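Local coordinates for actin-binding protein, cofilin/tropomyosin family protein, putative (Entamoeba histolytica, PDB 4LIZ) that binds actin filaments and stabilises them, and may contribute to phagocytosis and pseudopod formation as a coactosin of the ADF family, at residues V31-Q34 against P35-L38; A96-S99 against I100-D104; D123-E126 against D127-A130. All coordinates share one frame; numbering follows the deposited sequence.

Interaction 1 of 3, residues V31-Q34 against P35-L38; sequences VQTQ and PNKL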
loop_
_atom_site.group_PDB
_atom_site.type_symbol
_atom_site.label_atom_id
_atom_site.label_comp_id
_atom_site.label_asym_id
_atom_site.label_seq_id
_atom_site.Cartn_x
_atom_site.Cartn_y
_atom_site.Cartn_z
ATOM N N VAL A 31 11.143 -2.611 3.674
ATOM C CA VAL A 31 11.725 -3.904 3.393
ATOM C C VAL A 31 13.130 -3.956 3.940
ATOM O O VAL A 31 13.974 -3.139 3.513
ATOM C CB VAL A 31 11.637 -4.166 1.828
ATOM C CG1 VAL A 31 12.230 -5.526 1.481
ATOM C CG2 VAL A 31 10.255 -4.184 1.312
ATOM N N GLN A 32 13.392 -4.893 4.839
ATOM C CA GLN A 32 14.740 -5.186 5.344
ATOM C C GLN A 32 15.216 -6.498 4.726
ATOM O O GLN A 32 14.462 -7.351 4.312
ATOM C CB GLN A 32 14.759 -5.313 6.849
ATOM C CG GLN A 32 14.377 -4.031 7.549
ATOM C CD GLN A 32 14.321 -4.160 9.062
ATOM O OE1 GLN A 32 14.486 -5.271 9.635
ATOM N NE2 GLN A 32 14.061 -3.055 9.719
ATOM N N THR A 33 16.564 -6.604 4.600
ATOM C CA THR A 33 17.203 -7.827 4.119
ATOM C C THR A 33 18.173 -8.362 5.190
ATOM O O THR A 33 18.496 -7.655 6.172
ATOM C CB THR A 33 17.915 -7.575 2.794
ATOM O OG1 THR A 33 18.895 -6.551 2.991
ATOM C CG2 THR A 33 16.902 -7.123 1.708
ATOM N N GLN A 34 18.507 -9.646 5.074
ATOM C CA GLN A 34 19.467 -10.319 5.997
ATOM C C GLN A 34 19.207 -10.059 7.471
ATOM O O GLN A 34 20.035 -9.493 8.151
ATOM C CB GLN A 34 20.908 -9.921 5.638
ATOM C CG GLN A 34 21.147 -9.907 4.140
ATOM C CD GLN A 34 22.549 -9.442 3.805
ATOM O OE1 GLN A 34 22.986 -8.361 4.233
ATOM N NE2 GLN A 34 23.272 -10.258 3.049
ATOM N N PRO A 35 18.061 -10.500 7.979
ATOM C CA PRO A 35 17.107 -11.351 7.268
ATOM C C PRO A 35 16.010 -10.534 6.478
ATOM O O PRO A 35 15.750 -9.362 6.787
ATOM C CB PRO A 35 16.456 -12.132 8.386
ATOM C CG PRO A 35 16.509 -11.212 9.545
ATOM C CD PRO A 35 17.748 -10.377 9.397
ATOM N N ASN A 36 15.485 -11.164 5.444
ATOM C CA ASN A 36 14.470 -10.558 4.565
ATOM C C ASN A 36 13.134 -10.535 5.368
ATOM O O ASN A 36 12.554 -11.610 5.609
ATOM C CB ASN A 36 14.334 -11.407 3.302
ATOM C CG ASN A 36 15.615 -11.346 2.458
ATOM O OD1 ASN A 36 16.441 -10.455 2.620
ATOM N ND2 ASN A 36 15.748 -12.289 1.563
ATOM N N LYS A 37 12.668 -9.298 5.540
ATOM C CA LYS A 37 11.452 -9.077 6.352
ATOM C C LYS A 37 10.808 -7.745 5.988
ATOM O O LYS A 37 11.503 -6.800 5.720
ATOM C CB LYS A 37 11.894 -9.007 7.851
ATOM C CG LYS A 37 10.830 -8.764 8.831
ATOM C CD LYS A 37 11.436 -8.747 10.277
ATOM C CE LYS A 37 10.248 -8.898 11.193
ATOM N NZ LYS A 37 10.547 -8.451 12.565
ATOM N N LEU A 38 9.475 -7.669 6.072
ATOM C CA LEU A 38 8.808 -6.400 6.026
ATOM C C LEU A 38 8.648 -5.817 7.451
ATOM O O LEU A 38 8.471 -6.579 8.424
ATOM C CB LEU A 38 7.411 -6.573 5.409
ATOM C CG LEU A 38 7.355 -6.288 3.890
ATOM C CD1 LEU A 38 8.264 -7.212 3.187
ATOM C CD2 LEU A 38 5.987 -6.338 3.381
HETATM O O HOH W 1 15.700 -7.804 9.157
#
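This is the turn end of the beta hairpin formed by strands 26-32 and 37-44, where Gln32 and Lys37 make the last antiparallel pair. They are a hydrogen-bonded pair. Gln32 N gives its hydrogen to Lys37 O at 2.8 Å, almost straight in line with that C=O. Lys37 N returns a bond to Gln32 O at 2.9 Å, but comes from above the carbonyl plane, 42° out of it. Gln32 O is also met by Asn36 CA in a C-H...O contact of 3.2 Å. Beyond this pair the chain reverses through a cis peptide bond between Gln34 and Pro35. Asn36 reaches back across the turn. Its CG is anti to the carbonyl carbon (chi1 -67°), which brings OD1 to 3.2 Å from Thr33 CB. The same OD1 takes a weak hydrogen bond from Gln34 N at 3.3 Å. A water ties the other face of the turn: it donates to Gln32 OE1 and to Pro35 O, both at 2.8 Å. The extended Gln32 side chain carries the amide to this water. One residue further in, Val31 and Leu38 form a non-hydrogen-bonded pair. Their side chains lie side by side, with Val31 CG2 4.1 Å from Leu38 CD1. Leu38 also packs on Phe62 of strand 60-69 and Val105 of helix 92-108, while Val31 touches Leu60. Near the N-terminus, Asp5 makes backbone hydrogen bonds with Asn36 and Leu38.

Interaction 2 of 3, residues A96-S99 against I100-D104; sequences AVMS and ILKGD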
loop_
_atom_site.group_PDB
_atom_site.type_symbol
_atom_site.label_atom_id
_atom_site.label_comp_id
_atom_site.label_asym_id
_atom_site.label_seq_id
_atom_site.Cartn_x
_atom_site.Cartn_y
_atom_site.Cartn_z
ATOM N N ALA A 96 14.417 -6.517 -8.504
ATOM C CA ALA A 96 13.959 -7.784 -9.147
ATOM C C ALA A 96 13.073 -8.595 -8.294
ATOM O O ALA A 96 12.323 -9.414 -8.874
ATOM C CB ALA A 96 15.111 -8.567 -9.714
ATOM N N VAL A 97 13.171 -8.493 -6.979
ATOM C CA VAL A 97 12.309 -9.292 -6.073
ATOM C C VAL A 97 10.920 -8.733 -5.971
ATOM O O VAL A 97 10.019 -9.372 -5.420
ATOM C CB VAL A 97 12.955 -9.515 -4.701
ATOM C CG1 VAL A 97 12.658 -8.345 -3.758
ATOM C CG2 VAL A 97 12.545 -10.839 -4.148
HETATM N N MSE A 98 10.656 -7.543 -6.468
HETATM C CA MSE A 98 9.415 -6.873 -6.302
HETATM C C MSE A 98 8.214 -7.700 -6.649
HETATM O O MSE A 98 7.229 -7.851 -5.903
HETATM C CB MSE A 98 9.346 -5.509 -6.950
HETATM C CG MSE A 98 7.985 -4.895 -7.000
HETATM SE SE MSE A 98 7.292 -4.597 -5.189
HETATM C CE MSE A 98 7.613 -2.691 -4.979
ATOM N N SER A 99 8.185 -8.337 -7.843
ATOM C CA SER A 99 6.964 -8.955 -8.170
ATOM C C SER A 99 6.685 -10.189 -7.294
ATOM O O SER A 99 5.505 -10.420 -6.949
ATOM C CB SER A 99 6.908 -9.432 -9.692
ATOM O OG SER A 99 6.860 -8.301 -10.565
ATOM N N ILE A 100 7.663 -11.032 -7.034
ATOM C CA ILE A 100 7.442 -12.259 -6.234
ATOM C C ILE A 100 7.064 -11.794 -4.771
ATOM O O ILE A 100 6.134 -12.375 -4.176
ATOM C CB ILE A 100 8.595 -13.236 -6.275
ATOM C CG1 ILE A 100 8.184 -14.568 -5.758
ATOM C CG2 ILE A 100 9.844 -12.724 -5.702
ATOM C CD1 ILE A 100 9.155 -15.665 -6.030
ATOM N N LEU A 101 7.721 -10.738 -4.285
ATOM C CA LEU A 101 7.418 -10.272 -2.899
ATOM C C LEU A 101 6.007 -9.716 -2.927
ATOM O O LEU A 101 5.203 -9.950 -1.995
ATOM C CB LEU A 101 8.394 -9.276 -2.530
ATOM C CG LEU A 101 8.188 -8.582 -1.143
ATOM C CD1 LEU A 101 8.027 -9.605 -0.053
ATOM C CD2 LEU A 101 9.357 -7.676 -0.887
ATOM N N LYS A 102 5.635 -8.894 -3.883
ATOM C CA LYS A 102 4.302 -8.306 -4.051
ATOM C C LYS A 102 3.221 -9.389 -4.028
ATOM O O LYS A 102 2.175 -9.214 -3.424
ATOM C CB LYS A 102 4.269 -7.512 -5.367
ATOM C CG LYS A 102 2.991 -6.847 -5.650
ATOM C CD LYS A 102 2.939 -6.417 -7.203
ATOM C CE LYS A 102 4.033 -5.514 -7.598
ATOM N NZ LYS A 102 3.862 -5.030 -8.989
ATOM N N GLY A 103 3.460 -10.515 -4.717
ATOM C CA GLY A 103 2.499 -11.573 -4.748
ATOM C C GLY A 103 2.264 -12.113 -3.347
ATOM O O GLY A 103 1.095 -12.400 -2.973
ATOM N N ASP A 104 3.322 -12.321 -2.596
ATOM C CA ASP A 104 3.222 -12.833 -1.195
ATOM C C ASP A 104 2.454 -11.773 -0.383
ATOM O O ASP A 104 1.565 -12.136 0.447
ATOM C CB ASP A 104 4.529 -13.072 -0.635
ATOM C CG ASP A 104 5.224 -14.353 -1.141
ATOM O OD1 ASP A 104 4.604 -15.128 -1.878
ATOM O OD2 ASP A 104 6.329 -14.519 -0.674
HETATM O O HOH W 2 10.070 -11.047 -8.682
#
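Val97 and Ile100 meet through their branch methyls, Val97 CG2 to Ile100 CG2 at 3.6 Å, with the side chains crossing at about a right angle. Ile100 CG1 is anti to the backbone N (chi1 -165°), which leaves CG2 turned back toward the preceding turn, 3.4 Å from Val97 O. That carbonyl accepts Leu101 N at 2.9 Å, nearly end-on. On another side of the helix, Met98, a selenomethionine, has CG 4.0 Å from Lys102 CE. The lysine chain bends at chi3 (-59°) and crosses the Met98 chain obliquely. In the backbone of the same pair, Lys102 N bonds to Met98 O at 2.8 Å. The next bond, Gly103 N to Ser99 O, is longer at 3.0 Å, with the donor tilted 30° from the carbonyl plane. These are successive i to i+4 bonds of helix 92-108, the connection of a beta-alpha-beta unit between the parallel strands 76-85 and 114-118. At Ile100 a water replaces the direct bond: it accepts from Ile100 N and donates to Ala96 O. Further out, Met98 and Lys102 rest on Phe62, Ser83 and His117 of the sheet. Leu101 touches Phe4, and Asp104 OD1 is hydrogen-bonded to Met1 N and OD2 to Ser2 OG.

Interaction 3 of 3, residues D123-E126 against D127-A130; sequences DLVE and DEIA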
loop_
_atom_site.group_PDB
_atom_site.type_symbol
_atom_site.label_atom_id
_atom_site.label_comp_id
_atom_site.label_asym_id
_atom_site.label_seq_id
_atom_site.Cartn_x
_atom_site.Cartn_y
_atom_site.Cartn_z
ATOM N N ASP A 123 3.068 9.377 -9.829
ATOM C CA ASP A 123 2.234 8.260 -10.165
ATOM C C ASP A 123 1.035 8.169 -9.231
ATOM O O ASP A 123 0.190 7.390 -9.447
ATOM C CB ASP A 123 3.006 6.922 -10.058
ATOM C CG ASP A 123 4.075 6.749 -11.123
ATOM O OD1 ASP A 123 3.898 7.325 -12.194
ATOM O OD2 ASP A 123 5.044 6.090 -10.869
ATOM N N LEU A 124 1.059 8.933 -8.142
ATOM C CA LEU A 124 0.079 8.792 -7.075
ATOM C C LEU A 124 -0.638 10.115 -6.821
ATOM O O LEU A 124 -0.152 10.961 -6.131
ATOM C CB LEU A 124 0.776 8.316 -5.780
ATOM C CG LEU A 124 1.501 6.962 -5.859
ATOM C CD1 LEU A 124 2.321 6.771 -4.602
ATOM C CD2 LEU A 124 0.493 5.841 -6.027
ATOM N N VAL A 125 -1.818 10.205 -7.379
ATOM C CA VAL A 125 -2.565 11.497 -7.464
ATOM C C VAL A 125 -3.924 11.210 -7.031
ATOM O O VAL A 125 -4.685 10.425 -7.605
ATOM C CB VAL A 125 -2.488 12.113 -8.875
ATOM C CG1 VAL A 125 -3.335 13.409 -8.977
ATOM C CG2 VAL A 125 -1.110 12.316 -9.298
ATOM N N GLU A 126 -4.403 11.946 -6.032
ATOM C CA GLU A 126 -5.691 11.645 -5.437
ATOM C C GLU A 126 -6.865 11.618 -6.421
ATOM O O GLU A 126 -7.649 10.745 -6.408
ATOM C CB GLU A 126 -6.004 12.700 -4.337
ATOM C CG GLU A 126 -7.414 12.620 -3.763
ATOM C CD GLU A 126 -7.703 11.353 -2.971
ATOM O OE1 GLU A 126 -6.784 10.812 -2.431
ATOM O OE2 GLU A 126 -8.862 10.942 -2.922
ATOM N N ASP A 127 -6.939 12.600 -7.290
ATOM C CA ASP A 127 -8.047 12.619 -8.209
ATOM C C ASP A 127 -8.023 11.451 -9.202
ATOM O O ASP A 127 -9.000 11.046 -9.654
ATOM C CB ASP A 127 -8.250 14.008 -8.881
ATOM C CG ASP A 127 -7.224 14.329 -9.961
ATOM O OD1 ASP A 127 -6.298 15.059 -9.722
ATOM O OD2 ASP A 127 -7.434 13.813 -11.054
ATOM N N GLU A 128 -6.833 11.073 -9.611
ATOM C CA GLU A 128 -6.666 9.940 -10.512
ATOM C C GLU A 128 -7.083 8.642 -9.849
ATOM O O GLU A 128 -7.778 7.872 -10.433
ATOM C CB GLU A 128 -5.223 9.841 -10.986
ATOM C CG GLU A 128 -4.712 11.048 -11.768
ATOM C CD GLU A 128 -3.239 10.955 -12.132
ATOM O OE1 GLU A 128 -2.647 9.960 -11.846
ATOM O OE2 GLU A 128 -2.696 11.885 -12.700
ATOM N N ILE A 129 -6.678 8.451 -8.603
ATOM C CA ILE A 129 -7.038 7.219 -7.906
ATOM C C ILE A 129 -8.555 7.246 -7.620
ATOM O O ILE A 129 -9.278 6.247 -7.789
ATOM C CB ILE A 129 -6.233 7.202 -6.624
ATOM C CG1 ILE A 129 -4.814 6.961 -6.936
ATOM C CG2 ILE A 129 -6.804 6.119 -5.664
ATOM C CD1 ILE A 129 -3.818 7.151 -5.832
ATOM N N ALA A 130 -9.204 8.344 -7.199
ATOM C CA ALA A 130 -10.603 8.464 -6.993
ATOM C C ALA A 130 -11.372 8.141 -8.238
ATOM O O ALA A 130 -12.360 7.438 -8.158
ATOM C CB ALA A 130 -10.924 9.885 -6.481
HETATM O O HOH W 3 -2.445 8.283 -9.611
#
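Val125 and Glu128 meet in a local contact at the N-terminal end of helix 126-137, where the loop after strand 114-118 turns into the helix and Val125 holds the N-cap position. The first helical bonds are regular. Ile129 N donates to Val125 O and Ala130 N to Glu126 O, each at 3.0 Å. Both are close to linear, with angles at the hydrogen of 165° and 173°. The side chain of Glu128 folds back over Val125. Its CG is anti to the carbonyl carbon (chi1 -61°) and the chain beyond is extended; this lays the carboxylate across the valine, CD 3.5 Å from Val125 CB. Asp127 lies beside the same valine and points the same way, with OD1 3.5 Å from Val125 CG1. Ile129 CG1 sits 3.5 Å from Val125 O. On the inner side Ile129 packs on Ile114 and Leu116 of the sheet and on Leu48 of helix 48-54, and Leu124 O accepts a bond from Lys52 NZ. One water joins loop and helix. It accepts from Val125 N at 3.0 Å and donates to Asp123 O and to Glu128 OE1. Val125 has no side-chain oxygen to cap the helix, and its N-H is linked to Glu128 through this water. Glu126, Asp127 and Glu128 put three acidic groups on the first turn. Negative charge there would be expected to interact favourably with the helix dipole.

Overall arrangement
Interactions 1 and 2 touch, with centres 13 Å apart. Leu38 CD1 lies 4.0 Å from Leu101 CD1, and Val31 CG2 is 4.2 Å from Leu101 CD2, so the hairpin end packs against helix 92-108. Phe62 of strand 60-69 is shared by both. Interaction 3 lies apart: its centre is 29 Å from interaction 1, on the opposite side of the chain's centre, and 23 Å from interaction 2. The sheet connects them, since strand 114-118 receives both Met98 and Ile129. Thr33 OG1 of interaction 1 is hydrogen-bonded to a bound EPE, probably from the crystallisation liquor. None includes the F-loop residues 71-76, important for actin binding, or the sodium site of Glu15, Asp18, Asn21 and Val24.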